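PDB 5H9D: farnesyl pyrophosphate synthetase from Staphylococcus aureus, which probably makes heptaprenyl diphosphate by trans-prenyl chain elongation, using magnesium, as a member of the FPP/GGPP synthase family. Local coordinates for residues S32-S37 with S98-Q103; V80-I85 with R142-Q147; E14-K19 with V67-E72; R167-L172 with S204-D209. All blocks are in the same frame, centred on the assembly; numbering follows the deposited sequence.

Contact 1 (S32-S37 with S98-Q103); sequences SLHLLS and SKKWDQ. With PO4 (phosphate ion), chain H.
His-34 of helix 26-38 meets Lys-100 and Trp-101, which follow one another at the end of short helix 97-100. The main contact is a CH-pi interaction: Lys-100 CD lies over one face of the imidazole, 3.6 Å from the centroid of the His-34 ring and 18° off its normal. The methylene is displaced toward the rim, with CD 3.5 Å from His-34 NE2. Lys-100 reaches this place because its CG lies anti to the backbone N (chi1 -154°) and the chain runs on straight until it bends at chi4.

Apolar packing is slighter. Trp-101 presents its ring edge, its CH2 being 4.2 Å from His-34 CB, while the Lys-100 CG passes over one face of the same indole.

Polar partners lie at both side chains. His-34 NE2 is hydrogen-bonded to Leu-95 O, which probably holds the rotation of the imidazole on which the lysine lies. Beyond the bend, Lys-100 NZ makes a weak hydrogen bond to phosphate O2, at 3.3 Å. The phosphate probably comes from the crystallisation liquor, and its O3 approaches the imidazole obliquely.

Trp-101 also packs on Val-27, Gln-30 and Ala-31. The contact is thus a surface junction of the all-helical prenyl synthase fold, where the segment after the 90-95 beta hairpin folds back on helix 26-38.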
loop_
_atom_site.group_PDB
_atom_site.type_symbol
_atom_site.label_atom_id
_atom_site.label_comp_id
_atom_site.label_asym_id
_atom_site.label_seq_id
_atom_site.Cartn_x
_atom_site.Cartn_y
_atom_site.Cartn_z
ATOM N N SER A 32 -12.281 -5.003 -7.880
ATOM C CA SER A 32 -11.398 -3.960 -8.367
ATOM C C SER A 32 -12.168 -2.919 -9.191
ATOM O O SER A 32 -11.968 -1.724 -9.025
ATOM C CB SER A 32 -10.280 -4.579 -9.212
ATOM O OG SER A 32 -9.487 -5.445 -8.426
ATOM N N LEU A 33 -13.053 -3.383 -10.072
ATOM C CA LEU A 33 -13.862 -2.498 -10.912
ATOM C C LEU A 33 -14.898 -1.726 -10.076
ATOM O O LEU A 33 -15.188 -0.549 -10.334
ATOM C CB LEU A 33 -14.566 -3.298 -11.988
ATOM C CG LEU A 33 -15.410 -2.430 -12.912
ATOM C CD1 LEU A 33 -14.538 -1.382 -13.648
ATOM C CD2 LEU A 33 -16.127 -3.319 -13.882
ATOM N N HIS A 34 -15.460 -2.386 -9.073
ATOM C CA HIS A 34 -16.405 -1.718 -8.200
ATOM C C HIS A 34 -15.718 -0.468 -7.631
ATOM O O HIS A 34 -16.233 0.631 -7.763
ATOM C CB HIS A 34 -16.809 -2.640 -7.056
ATOM C CG HIS A 34 -17.711 -2.001 -6.052
ATOM N ND1 HIS A 34 -18.865 -1.337 -6.407
ATOM C CD2 HIS A 34 -17.648 -1.959 -4.700
ATOM C CE1 HIS A 34 -19.474 -0.914 -5.311
ATOM N NE2 HIS A 34 -18.755 -1.278 -4.262
ATOM N N LEU A 35 -14.552 -0.655 -7.006
ATOM C CA LEU A 35 -13.771 0.442 -6.434
ATOM C C LEU A 35 -13.298 1.435 -7.489
ATOM O O LEU A 35 -13.451 2.644 -7.340
ATOM C CB LEU A 35 -12.552 -0.109 -5.711
ATOM C CG LEU A 35 -11.582 0.886 -5.060
ATOM C CD1 LEU A 35 -12.282 1.636 -3.923
ATOM C CD2 LEU A 35 -10.369 0.141 -4.522
ATOM N N LEU A 36 -12.722 0.926 -8.569
ATOM C CA LEU A 36 -12.220 1.792 -9.624
ATOM C C LEU A 36 -13.248 2.770 -10.203
ATOM O O LEU A 36 -12.964 3.942 -10.416
ATOM C CB LEU A 36 -11.642 0.933 -10.749
ATOM C CG LEU A 36 -11.028 1.792 -11.838
ATOM C CD1 LEU A 36 -9.772 2.406 -11.270
ATOM C CD2 LEU A 36 -10.749 0.983 -13.075
ATOM N N SER A 37 -14.444 2.262 -10.454
ATOM C CA SER A 37 -15.542 3.034 -11.034
ATOM C C SER A 37 -16.405 3.859 -10.078
ATOM O O SER A 37 -17.153 4.709 -10.542
ATOM C CB SER A 37 -16.457 2.089 -11.800
ATOM O OG SER A 37 -16.888 1.062 -10.915
ATOM N N SER A 98 -14.993 -5.287 1.586
ATOM C CA SER A 98 -15.234 -6.119 2.768
ATOM C C SER A 98 -16.729 -6.229 3.088
ATOM O O SER A 98 -17.166 -7.223 3.624
ATOM C CB SER A 98 -14.467 -5.544 3.951
ATOM O OG SER A 98 -14.022 -4.219 3.618
ATOM N N LYS A 99 -17.528 -5.233 2.726
ATOM C CA LYS A 99 -18.964 -5.300 3.014
ATOM C C LYS A 99 -19.834 -5.794 1.881
ATOM O O LYS A 99 -20.902 -6.335 2.131
ATOM C CB LYS A 99 -19.512 -3.953 3.499
ATOM C CG LYS A 99 -19.207 -3.673 4.962
ATOM C CD LYS A 99 -20.209 -2.708 5.558
ATOM C CE LYS A 99 -19.885 -2.447 7.017
ATOM N NZ LYS A 99 -19.602 -3.749 7.700
ATOM N N LYS A 100 -19.385 -5.611 0.642
ATOM C CA LYS A 100 -20.142 -6.066 -0.522
ATOM C C LYS A 100 -19.925 -7.555 -0.697
ATOM O O LYS A 100 -20.758 -8.237 -1.241
ATOM C CB LYS A 100 -19.667 -5.335 -1.766
ATOM C CG LYS A 100 -20.683 -5.216 -2.866
ATOM C CD LYS A 100 -20.080 -4.520 -4.071
ATOM C CE LYS A 100 -21.162 -4.073 -5.050
ATOM N NZ LYS A 100 -22.268 -5.073 -5.180
ATOM N N TRP A 101 -18.791 -8.053 -0.235
ATOM C CA TRP A 101 -18.462 -9.471 -0.332
ATOM C C TRP A 101 -18.101 -9.940 1.083
ATOM O O TRP A 101 -18.967 -10.341 1.850
ATOM C CB TRP A 101 -17.270 -9.687 -1.291
ATOM C CG TRP A 101 -17.596 -9.562 -2.776
ATOM C CD1 TRP A 101 -18.024 -10.561 -3.613
ATOM C CD2 TRP A 101 -17.487 -8.381 -3.593
ATOM N NE1 TRP A 101 -18.174 -10.076 -4.882
ATOM C CE2 TRP A 101 -17.858 -8.745 -4.901
ATOM C CE3 TRP A 101 -17.116 -7.050 -3.339
ATOM C CZ2 TRP A 101 -17.874 -7.838 -5.955
ATOM C CZ3 TRP A 101 -17.134 -6.138 -4.399
ATOM C CH2 TRP A 101 -17.512 -6.543 -5.691
ATOM N N ASP A 102 -16.825 -9.908 1.423
ATOM C CA ASP A 102 -16.408 -10.283 2.752
ATOM C C ASP A 102 -14.952 -9.903 3.005
ATOM O O ASP A 102 -14.269 -9.390 2.121
ATOM C CB ASP A 102 -16.649 -11.782 3.026
ATOM C CG ASP A 102 -15.744 -12.686 2.216
ATOM O OD1 ASP A 102 -15.992 -12.894 1.005
ATOM O OD2 ASP A 102 -14.766 -13.190 2.802
ATOM N N GLN A 103 -14.495 -10.159 4.225
ATOM C CA GLN A 103 -13.150 -9.815 4.630
ATOM C C GLN A 103 -12.062 -10.540 3.862
ATOM O O GLN A 103 -11.047 -9.928 3.541
ATOM C CB GLN A 103 -12.982 -10.047 6.139
ATOM C CG GLN A 103 -11.788 -9.343 6.750
ATOM C CD GLN A 103 -11.733 -9.468 8.285
ATOM O OE1 GLN A 103 -12.681 -9.091 8.995
ATOM N NE2 GLN A 103 -10.614 -9.991 8.797
HETATM P P PO4 H . -24.324 -2.031 -4.762
HETATM O O1 PO4 H . -24.195 -1.947 -6.239
HETATM O O2 PO4 H . -24.935 -3.333 -4.388
HETATM O O3 PO4 H . -22.979 -1.918 -4.142
HETATM O O4 PO4 H . -25.186 -0.924 -4.276
#

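Contact 2 (V80-I85 with R142-Q147)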
loop_
_atom_site.group_PDB
_atom_site.type_symbol
_atom_site.label_atom_id
_atom_site.label_comp_id
_atom_site.label_asym_id
_atom_site.label_seq_id
_atom_site.Cartn_x
_atom_site.Cartn_y
_atom_site.Cartn_z
ATOM N N VAL A 80 -8.392 -0.359 -0.268
ATOM C CA VAL A 80 -9.083 -1.576 0.065
ATOM C C VAL A 80 -8.680 -2.159 1.424
ATOM O O VAL A 80 -9.566 -2.423 2.262
ATOM C CB VAL A 80 -8.914 -2.622 -1.023
ATOM C CG1 VAL A 80 -9.532 -3.899 -0.602
ATOM C CG2 VAL A 80 -9.567 -2.154 -2.276
ATOM N N HIS A 81 -7.374 -2.353 1.662
ATOM C CA HIS A 81 -6.952 -2.904 2.939
ATOM C C HIS A 81 -7.315 -1.903 3.998
ATOM O O HIS A 81 -7.675 -2.263 5.110
ATOM C CB HIS A 81 -5.446 -3.182 2.985
ATOM C CG HIS A 81 -5.042 -4.503 2.389
ATOM N ND1 HIS A 81 -3.779 -5.036 2.548
ATOM C CD2 HIS A 81 -5.727 -5.396 1.636
ATOM C CE1 HIS A 81 -3.709 -6.197 1.922
ATOM N NE2 HIS A 81 -4.876 -6.439 1.361
ATOM N N ASP A 82 -7.248 -0.628 3.672
ATOM C CA ASP A 82 -7.599 0.338 4.694
ATOM C C ASP A 82 -9.038 0.186 5.210
ATOM O O ASP A 82 -9.250 0.224 6.419
ATOM C CB ASP A 82 -7.323 1.762 4.211
ATOM C CG ASP A 82 -5.969 2.295 4.705
ATOM O OD1 ASP A 82 -5.274 1.577 5.486
ATOM O OD2 ASP A 82 -5.605 3.442 4.315
ATOM N N ASP A 83 -10.015 -0.021 4.331
ATOM C CA ASP A 83 -11.398 -0.179 4.787
ATOM C C ASP A 83 -11.648 -1.480 5.584
ATOM O O ASP A 83 -12.684 -1.595 6.244
ATOM C CB ASP A 83 -12.380 -0.127 3.604
ATOM C CG ASP A 83 -12.165 1.078 2.702
ATOM O OD1 ASP A 83 -12.092 2.215 3.225
ATOM O OD2 ASP A 83 -12.080 0.891 1.466
ATOM N N VAL A 84 -10.739 -2.462 5.494
ATOM C CA VAL A 84 -10.882 -3.709 6.242
ATOM C C VAL A 84 -10.419 -3.443 7.662
ATOM O O VAL A 84 -10.965 -3.982 8.626
ATOM C CB VAL A 84 -9.993 -4.887 5.703
ATOM C CG1 VAL A 84 -10.065 -6.083 6.669
ATOM C CG2 VAL A 84 -10.457 -5.347 4.321
ATOM N N ILE A 85 -9.398 -2.616 7.796
ATOM C CA ILE A 85 -8.880 -2.316 9.116
ATOM C C ILE A 85 -9.817 -1.406 9.919
ATOM O O ILE A 85 -10.021 -1.626 11.098
ATOM C CB ILE A 85 -7.481 -1.657 9.013
ATOM C CG1 ILE A 85 -6.533 -2.600 8.294
ATOM C CG2 ILE A 85 -6.937 -1.333 10.393
ATOM C CD1 ILE A 85 -5.190 -2.017 8.046
ATOM N N ARG A 142 5.043 1.253 7.777
ATOM C CA ARG A 142 5.400 1.376 9.184
ATOM C C ARG A 142 4.712 2.622 9.702
ATOM O O ARG A 142 4.366 2.704 10.884
ATOM C CB ARG A 142 6.935 1.381 9.409
ATOM C CG ARG A 142 7.752 2.561 8.846
ATOM C CD ARG A 142 9.216 2.119 8.718
ATOM N NE ARG A 142 9.504 1.073 9.704
ATOM C CZ ARG A 142 9.982 1.302 10.925
ATOM N NH1 ARG A 142 10.243 2.540 11.306
ATOM N NH2 ARG A 142 10.157 0.304 11.782
ATOM N N GLY A 143 4.470 3.576 8.809
ATOM C CA GLY A 143 3.750 4.762 9.220
ATOM C C GLY A 143 2.366 4.331 9.693
ATOM O O GLY A 143 2.015 4.492 10.862
ATOM N N GLU A 144 1.584 3.743 8.787
ATOM C CA GLU A 144 0.235 3.280 9.109
ATOM C C GLU A 144 0.180 2.524 10.418
ATOM O O GLU A 144 -0.849 2.521 11.086
ATOM C CB GLU A 144 -0.322 2.412 7.974
ATOM C CG GLU A 144 -0.995 3.230 6.844
ATOM C CD GLU A 144 -1.303 2.399 5.594
ATOM O OE1 GLU A 144 -0.351 2.108 4.827
ATOM O OE2 GLU A 144 -2.492 2.033 5.378
ATOM N N LEU A 145 1.289 1.895 10.789
ATOM C CA LEU A 145 1.345 1.149 12.031
ATOM C C LEU A 145 1.522 2.067 13.245
ATOM O O LEU A 145 0.858 1.876 14.273
ATOM C CB LEU A 145 2.473 0.112 11.984
ATOM C CG LEU A 145 2.166 -1.241 11.328
ATOM C CD1 LEU A 145 3.444 -2.031 11.134
ATOM C CD2 LEU A 145 1.196 -1.996 12.181
ATOM N N PHE A 146 2.408 3.056 13.143
ATOM C CA PHE A 146 2.600 3.966 14.281
ATOM C C PHE A 146 1.329 4.768 14.548
ATOM O O PHE A 146 1.056 5.138 15.682
ATOM C CB PHE A 146 3.793 4.914 14.060
ATOM C CG PHE A 146 5.113 4.201 13.990
ATOM C CD1 PHE A 146 5.389 3.152 14.850
ATOM C CD2 PHE A 146 6.055 4.535 13.029
ATOM C CE1 PHE A 146 6.567 2.444 14.749
ATOM C CE2 PHE A 146 7.251 3.822 12.925
ATOM C CZ PHE A 146 7.499 2.776 13.786
ATOM N N GLN A 147 0.547 4.996 13.497
ATOM C CA GLN A 147 -0.706 5.731 13.600
ATOM C C GLN A 147 -1.751 4.928 14.367
ATOM O O GLN A 147 -2.461 5.472 15.216
ATOM C CB GLN A 147 -1.213 6.071 12.194
ATOM C CG GLN A 147 -2.641 6.589 12.098
ATOM C CD GLN A 147 -2.979 7.080 10.693
ATOM O OE1 GLN A 147 -2.456 8.108 10.237
ATOM N NE2 GLN A 147 -3.840 6.344 9.997
#
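The carbonyl oxygen of His-81 is gripped by two amides, Val-84 N at 3.1 Å and Ile-85 N at 3.2 Å, and this doubly bonded turn of helix 62-85 carries Asp-82, which faces Glu-144 of helix 127-150. The two acidic side chains are the whole of the direct contact, and little surface is buried between the segments.

Asp-82 and Glu-144 approach from opposite directions. Glu-144 stretches out from its helix, its chain extended beyond CG (chi2 169°), and brings OE2 to 2.8 Å from OD1 of Asp-82. The same OE2 is 3.6 Å from OD2 of Asp-82. The carboxylate planes are nearly perpendicular, 89° apart. Both oxygens at the meeting point are acceptors, and no hydrogen bond joins them; at this resolution the short separation is not evidence of more than proximity.

The flanking polar side chains have other partners. Asp-83 forms a salt bridge with Arg-91, whereas His-81 is held through NE2 by Ile-107 O and through ND1 by Asp-75 of the neighbouring subunit 1 chain. That chain also packs on Ile-85 and Leu-145 through its Leu-72.

Asp-82 and Asp-83 open the sequence DDVID, which matches the first aspartate-rich motif of trans-prenyl synthases, DDxxD; in relatives this motif binds the magnesium ions that hold the allylic diphosphate. Two facing carboxylates with no metal modelled between them are consistent with a metal-free state of that site.

Contact 3 (E14-K19 with V67-E72)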
loop_
_atom_site.group_PDB
_atom_site.type_symbol
_atom_site.label_atom_id
_atom_site.label_comp_id
_atom_site.label_asym_id
_atom_site.label_seq_id
_atom_site.Cartn_x
_atom_site.Cartn_y
_atom_site.Cartn_z
ATOM N N GLU A 14 -7.018 5.852 -17.137
ATOM C CA GLU A 14 -8.173 5.135 -16.596
ATOM C C GLU A 14 -8.537 3.887 -17.410
ATOM O O GLU A 14 -9.068 2.914 -16.883
ATOM C CB GLU A 14 -9.377 6.086 -16.568
ATOM C CG GLU A 14 -10.530 5.615 -15.722
ATOM C CD GLU A 14 -10.172 5.619 -14.253
ATOM O OE1 GLU A 14 -11.042 5.266 -13.424
ATOM O OE2 GLU A 14 -9.015 5.983 -13.936
ATOM N N GLN A 15 -8.277 3.950 -18.712
ATOM C CA GLN A 15 -8.564 2.861 -19.637
ATOM C C GLN A 15 -7.524 1.766 -19.526
ATOM O O GLN A 15 -7.824 0.600 -19.750
ATOM C CB GLN A 15 -8.627 3.417 -21.046
ATOM C CG GLN A 15 -9.993 3.949 -21.360
ATOM C CD GLN A 15 -10.018 4.853 -22.563
ATOM O OE1 GLN A 15 -9.253 4.685 -23.514
ATOM N NE2 GLN A 15 -10.923 5.821 -22.540
ATOM N N ARG A 16 -6.311 2.168 -19.156
ATOM C CA ARG A 16 -5.178 1.291 -18.939
ATOM C C ARG A 16 -5.388 0.623 -17.571
ATOM O O ARG A 16 -4.933 -0.502 -17.337
ATOM C CB ARG A 16 -3.890 2.117 -18.948
ATOM C CG ARG A 16 -2.944 1.817 -20.109
ATOM C CD ARG A 16 -2.074 3.003 -20.549
ATOM N NE ARG A 16 -2.833 3.792 -21.512
ATOM C CZ ARG A 16 -2.371 4.232 -22.681
ATOM N NH1 ARG A 16 -1.123 3.967 -23.047
ATOM N NH2 ARG A 16 -3.174 4.912 -23.493
ATOM N N LEU A 17 -6.085 1.314 -16.671
ATOM C CA LEU A 17 -6.388 0.752 -15.363
ATOM C C LEU A 17 -7.481 -0.286 -15.505
ATOM O O LEU A 17 -7.450 -1.319 -14.842
ATOM C CB LEU A 17 -6.869 1.815 -14.395
ATOM C CG LEU A 17 -5.784 2.495 -13.571
ATOM C CD1 LEU A 17 -6.412 3.710 -12.896
ATOM C CD2 LEU A 17 -5.174 1.522 -12.561
ATOM N N GLU A 18 -8.456 -0.003 -16.359
ATOM C CA GLU A 18 -9.551 -0.926 -16.594
ATOM C C GLU A 18 -9.062 -2.252 -17.192
ATOM O O GLU A 18 -9.598 -3.324 -16.866
ATOM C CB GLU A 18 -10.591 -0.281 -17.509
ATOM C CG GLU A 18 -11.534 0.663 -16.782
ATOM C CD GLU A 18 -12.363 1.520 -17.728
ATOM O OE1 GLU A 18 -12.569 1.126 -18.894
ATOM O OE2 GLU A 18 -12.816 2.594 -17.293
ATOM N N LYS A 19 -8.061 -2.202 -18.069
ATOM C CA LYS A 19 -7.574 -3.465 -18.603
ATOM C C LYS A 19 -6.776 -4.213 -17.520
ATOM O O LYS A 19 -6.999 -5.405 -17.285
ATOM C CB LYS A 19 -6.673 -3.259 -19.811
ATOM C CG LYS A 19 -6.219 -4.577 -20.423
ATOM C CD LYS A 19 -4.972 -4.395 -21.272
ATOM C CE LYS A 19 -4.477 -5.714 -21.865
ATOM N NZ LYS A 19 -3.349 -5.477 -22.806
ATOM N N VAL A 67 3.670 4.184 -15.220
ATOM C CA VAL A 67 3.964 4.464 -13.821
ATOM C C VAL A 67 2.709 5.066 -13.188
ATOM O O VAL A 67 2.407 4.855 -12.020
ATOM C CB VAL A 67 5.195 5.408 -13.673
ATOM C CG1 VAL A 67 5.519 5.617 -12.208
ATOM C CG2 VAL A 67 6.386 4.772 -14.344
ATOM N N ALA A 68 1.963 5.791 -13.992
ATOM C CA ALA A 68 0.709 6.390 -13.541
ATOM C C ALA A 68 -0.290 5.279 -13.144
ATOM O O ALA A 68 -0.904 5.354 -12.075
ATOM C CB ALA A 68 0.136 7.293 -14.657
ATOM N N VAL A 69 -0.428 4.257 -14.005
ATOM C CA VAL A 69 -1.297 3.108 -13.761
ATOM C C VAL A 69 -0.819 2.380 -12.489
ATOM O O VAL A 69 -1.614 2.000 -11.637
ATOM C CB VAL A 69 -1.287 2.141 -14.994
ATOM C CG1 VAL A 69 -1.835 0.807 -14.620
ATOM C CG2 VAL A 69 -2.150 2.709 -16.120
ATOM N N ALA A 70 0.489 2.213 -12.345
ATOM C CA ALA A 70 1.036 1.555 -11.155
ATOM C C ALA A 70 0.725 2.329 -9.886
ATOM O O ALA A 70 0.327 1.734 -8.894
ATOM C CB ALA A 70 2.562 1.375 -11.276
ATOM N N LEU A 71 0.919 3.642 -9.904
ATOM C CA LEU A 71 0.655 4.446 -8.713
ATOM C C LEU A 71 -0.801 4.365 -8.240
ATOM O O LEU A 71 -1.062 4.276 -7.026
ATOM C CB LEU A 71 1.018 5.916 -8.961
ATOM C CG LEU A 71 2.422 6.422 -8.661
ATOM C CD1 LEU A 71 2.531 6.564 -7.149
ATOM C CD2 LEU A 71 3.488 5.482 -9.230
ATOM N N GLU A 72 -1.750 4.401 -9.179
ATOM C CA GLU A 72 -3.153 4.352 -8.794
ATOM C C GLU A 72 -3.515 2.971 -8.270
ATOM O O GLU A 72 -4.359 2.845 -7.410
ATOM C CB GLU A 72 -4.034 4.743 -9.978
ATOM C CG GLU A 72 -5.474 5.114 -9.643
ATOM C CD GLU A 72 -5.606 6.258 -8.655
ATOM O OE1 GLU A 72 -4.589 6.923 -8.391
ATOM O OE2 GLU A 72 -6.722 6.501 -8.132
#
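Leu-17 and Val-69 make the apolar centre of this contact, sliding past each other in opposite directions with Leu-17 CD2 4.0 Å from Val-69 CG1. The same CD2 rests 3.7 Å from the carbonyl oxygen of Val-69. The other methyl of the leucine, CD1, lies 3.7 Å from CG of Glu-72 and so packs on the aliphatic part of that residue. Glu-72 can offer its methylenes because its CG is anti to the backbone N (chi1 -164°) and the chain then bends at chi2.

Arg-16 takes part through the root of its side chain, chiefly CB, which sits 3.4 Å from Val-69 CG2, the two side chains crossing at about a right angle. Its polar end leads away, to a salt bridge with Glu-62, a cation-pi contact with Tyr-65 and a hydrogen bond from NE to Lys-12 O.

No hydrogen bond spans the segments, whose axes pass 9.4 Å apart at a crossing angle of -63°. Helix 6-20 thereby lies across helix 62-85, with helix 26-38 also packed on Leu-17. Pro-45 of helix 43-51 touches Glu-72, and His-120 of helix 103-121 touches Val-69.

Contact 4 (R167-L172 with S204-D209)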
loop_
_atom_site.group_PDB
_atom_site.type_symbol
_atom_site.label_atom_id
_atom_site.label_comp_id
_atom_site.label_asym_id
_atom_site.label_seq_id
_atom_site.Cartn_x
_atom_site.Cartn_y
_atom_site.Cartn_z
ATOM N N ARG A 167 4.660 10.073 5.941
ATOM C CA ARG A 167 4.711 8.673 5.515
ATOM C C ARG A 167 3.342 8.248 4.968
ATOM O O ARG A 167 3.230 7.663 3.880
ATOM C CB ARG A 167 5.063 7.759 6.683
ATOM C CG ARG A 167 6.384 8.029 7.365
ATOM C CD ARG A 167 6.378 7.391 8.756
ATOM N NE ARG A 167 7.367 8.009 9.629
ATOM C CZ ARG A 167 8.662 7.692 9.654
ATOM N NH1 ARG A 167 9.144 6.732 8.859
ATOM N NH2 ARG A 167 9.485 8.373 10.454
ATOM N N LYS A 168 2.304 8.546 5.737
ATOM C CA LYS A 168 0.933 8.207 5.383
ATOM C C LYS A 168 0.394 8.761 4.054
ATOM O O LYS A 168 -0.313 8.041 3.347
ATOM C CB LYS A 168 0.019 8.636 6.545
ATOM C CG LYS A 168 -1.490 8.749 6.281
ATOM C CD LYS A 168 -2.182 9.297 7.550
ATOM C CE LYS A 168 -3.549 9.958 7.309
ATOM N NZ LYS A 168 -4.691 9.015 7.028
ATOM N N THR A 169 0.736 9.995 3.681
ATOM C CA THR A 169 0.174 10.580 2.464
ATOM C C THR A 169 1.103 11.324 1.517
ATOM O O THR A 169 1.042 11.140 0.302
ATOM C CB THR A 169 -0.964 11.554 2.830
ATOM O OG1 THR A 169 -1.916 10.872 3.643
ATOM C CG2 THR A 169 -1.660 12.070 1.610
ATOM N N ALA A 170 1.931 12.198 2.066
ATOM C CA ALA A 170 2.856 13.001 1.274
ATOM C C ALA A 170 3.848 12.177 0.433
ATOM O O ALA A 170 4.121 12.489 -0.736
ATOM C CB ALA A 170 3.612 13.952 2.203
ATOM N N LEU A 171 4.357 11.115 1.045
ATOM C CA LEU A 171 5.338 10.224 0.442
ATOM C C LEU A 171 4.990 9.643 -0.912
ATOM O O LEU A 171 5.862 9.462 -1.737
ATOM C CB LEU A 171 5.629 9.099 1.417
ATOM C CG LEU A 171 7.054 8.605 1.480
ATOM C CD1 LEU A 171 7.989 9.781 1.334
ATOM C CD2 LEU A 171 7.259 7.866 2.818
ATOM N N LEU A 172 3.722 9.344 -1.152
ATOM C CA LEU A 172 3.337 8.783 -2.442
ATOM C C LEU A 172 3.034 9.878 -3.465
ATOM O O LEU A 172 2.922 9.608 -4.657
ATOM C CB LEU A 172 2.125 7.849 -2.282
ATOM C CG LEU A 172 2.024 6.667 -3.265
ATOM C CD1 LEU A 172 3.211 5.705 -3.066
ATOM C CD2 LEU A 172 0.727 5.934 -3.030
ATOM N N SER A 204 0.205 19.456 2.475
ATOM C CA SER A 204 -0.959 20.324 2.479
ATOM C C SER A 204 -2.249 19.519 2.279
ATOM O O SER A 204 -3.272 19.759 2.932
ATOM C CB SER A 204 -0.840 21.340 1.365
ATOM O OG SER A 204 -2.133 21.757 0.972
ATOM N N PHE A 205 -2.173 18.567 1.354
ATOM C CA PHE A 205 -3.264 17.691 1.003
ATOM C C PHE A 205 -3.895 17.115 2.265
ATOM O O PHE A 205 -5.069 17.367 2.559
ATOM C CB PHE A 205 -2.710 16.567 0.122
ATOM C CG PHE A 205 -3.774 15.661 -0.477
ATOM C CD1 PHE A 205 -4.803 16.179 -1.252
ATOM C CD2 PHE A 205 -3.712 14.285 -0.308
ATOM C CE1 PHE A 205 -5.740 15.336 -1.845
ATOM C CE2 PHE A 205 -4.638 13.449 -0.899
ATOM C CZ PHE A 205 -5.646 13.969 -1.665
ATOM N N GLN A 206 -3.100 16.337 3.001
ATOM C CA GLN A 206 -3.527 15.683 4.233
ATOM C C GLN A 206 -4.004 16.650 5.314
ATOM O O GLN A 206 -4.985 16.380 6.001
ATOM C CB GLN A 206 -2.383 14.814 4.799
ATOM C CG GLN A 206 -2.792 13.921 5.986
ATOM C CD GLN A 206 -3.991 13.009 5.635
ATOM O OE1 GLN A 206 -3.882 12.123 4.777
ATOM N NE2 GLN A 206 -5.143 13.247 6.293
ATOM N N ILE A 207 -3.310 17.768 5.475
ATOM C CA ILE A 207 -3.732 18.699 6.496
ATOM C C ILE A 207 -5.154 19.145 6.185
ATOM O O ILE A 207 -5.977 19.326 7.079
ATOM C CB ILE A 207 -2.787 19.903 6.597
ATOM C CG1 ILE A 207 -1.422 19.437 7.109
ATOM C CG2 ILE A 207 -3.382 20.929 7.534
ATOM C CD1 ILE A 207 -0.390 20.511 7.282
ATOM N N ILE A 208 -5.458 19.281 4.903
ATOM C CA ILE A 208 -6.795 19.688 4.519
ATOM C C ILE A 208 -7.822 18.628 4.884
ATOM O O ILE A 208 -8.868 18.966 5.431
ATOM C CB ILE A 208 -6.846 20.072 3.027
ATOM C CG1 ILE A 208 -6.346 21.511 2.896
ATOM C CG2 ILE A 208 -8.253 19.930 2.458
ATOM C CD1 ILE A 208 -5.701 21.810 1.562
ATOM N N ASP A 209 -7.544 17.361 4.600
ATOM C CA ASP A 209 -8.464 16.288 4.997
ATOM C C ASP A 209 -8.841 16.426 6.491
ATOM O O ASP A 209 -10.010 16.400 6.854
ATOM C CB ASP A 209 -7.803 14.913 4.837
ATOM C CG ASP A 209 -7.916 14.350 3.445
ATOM O OD1 ASP A 209 -7.550 15.040 2.464
ATOM O OD2 ASP A 209 -8.358 13.185 3.339
#
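Thr-169 and Gln-206 mark the closest backbone approach, their CA atoms 6.5 Å apart, where helices 158-183 and 188-215 run roughly antiparallel. The axes of the two segments come within 8.9 Å at an angle of 142°. The first helix widens into a pi-type turn at 167-170, at the level where Thr-169 faces its partner.

The side chains are joined by one hydrogen bond, from Thr-169 OG1 to Gln-206 OE1, at 2.6 Å. The donor lies in the carbonyl plane on a lone pair, with a C=O...donor angle of 136°. With OG1 opposite the carbonyl carbon across the CA-CB bond, the threonine directs its hydroxyl to the amide and its methyl elsewhere. That methyl, CG2, meets the edge of the Phe-205 ring in its plane, 3.6 Å from CD2 of Phe-205. Gln-206 folds at chi2, which brings its amide in front of the threonine; NE2, at the other end of the amide, makes a weak hydrogen bond to Asp-210.

Lys-168 crosses Gln-206 at about a right angle. Its CE is 3.3 Å from Gln-206 OE1, while the chain bends at chi4 (74°) and leaves NZ 3.9 Å from Gln-206 OE1, with no hydrogen bond between them.

Phe-205, Gln-206, Asp-209 and Asp-210 belong to the sequence FQIIDD, which leads into the second aspartate-rich motif, DDxxD, starting at Asp-209. In relatives this motif helps bind magnesium. Lys-168 and Thr-169 correspond to the Lys-Thr pair lining the allylic diphosphate site there, so the hydrogen bond probably ties that pair to the second motif.

From the N terminus, helix 6-20 opens contact 3 and helix 26-38 opens contact 1. Contact 3 closes first, on helix 62-85, whose later end opens contact 2; contact 1 closes next at 98-103, and contact 2 on helix 127-150. Contact 1 therefore crosses contacts 3 and 2, which follow each other in series. Contact 4 comes last and closes the shortest loop. Leu-36 packs against Leu-17, joining contacts 1 and 3, and Leu-35 against Val-80, joining contacts 1 and 2. Gln-147 touches Lys-168 and Leu-71 touches Leu-172, tying contact 4 to contacts 2 and 3. Contacts 2 and 4, centres about 14 Å apart, carry the starts of what appear to be the two aspartate-rich motifs.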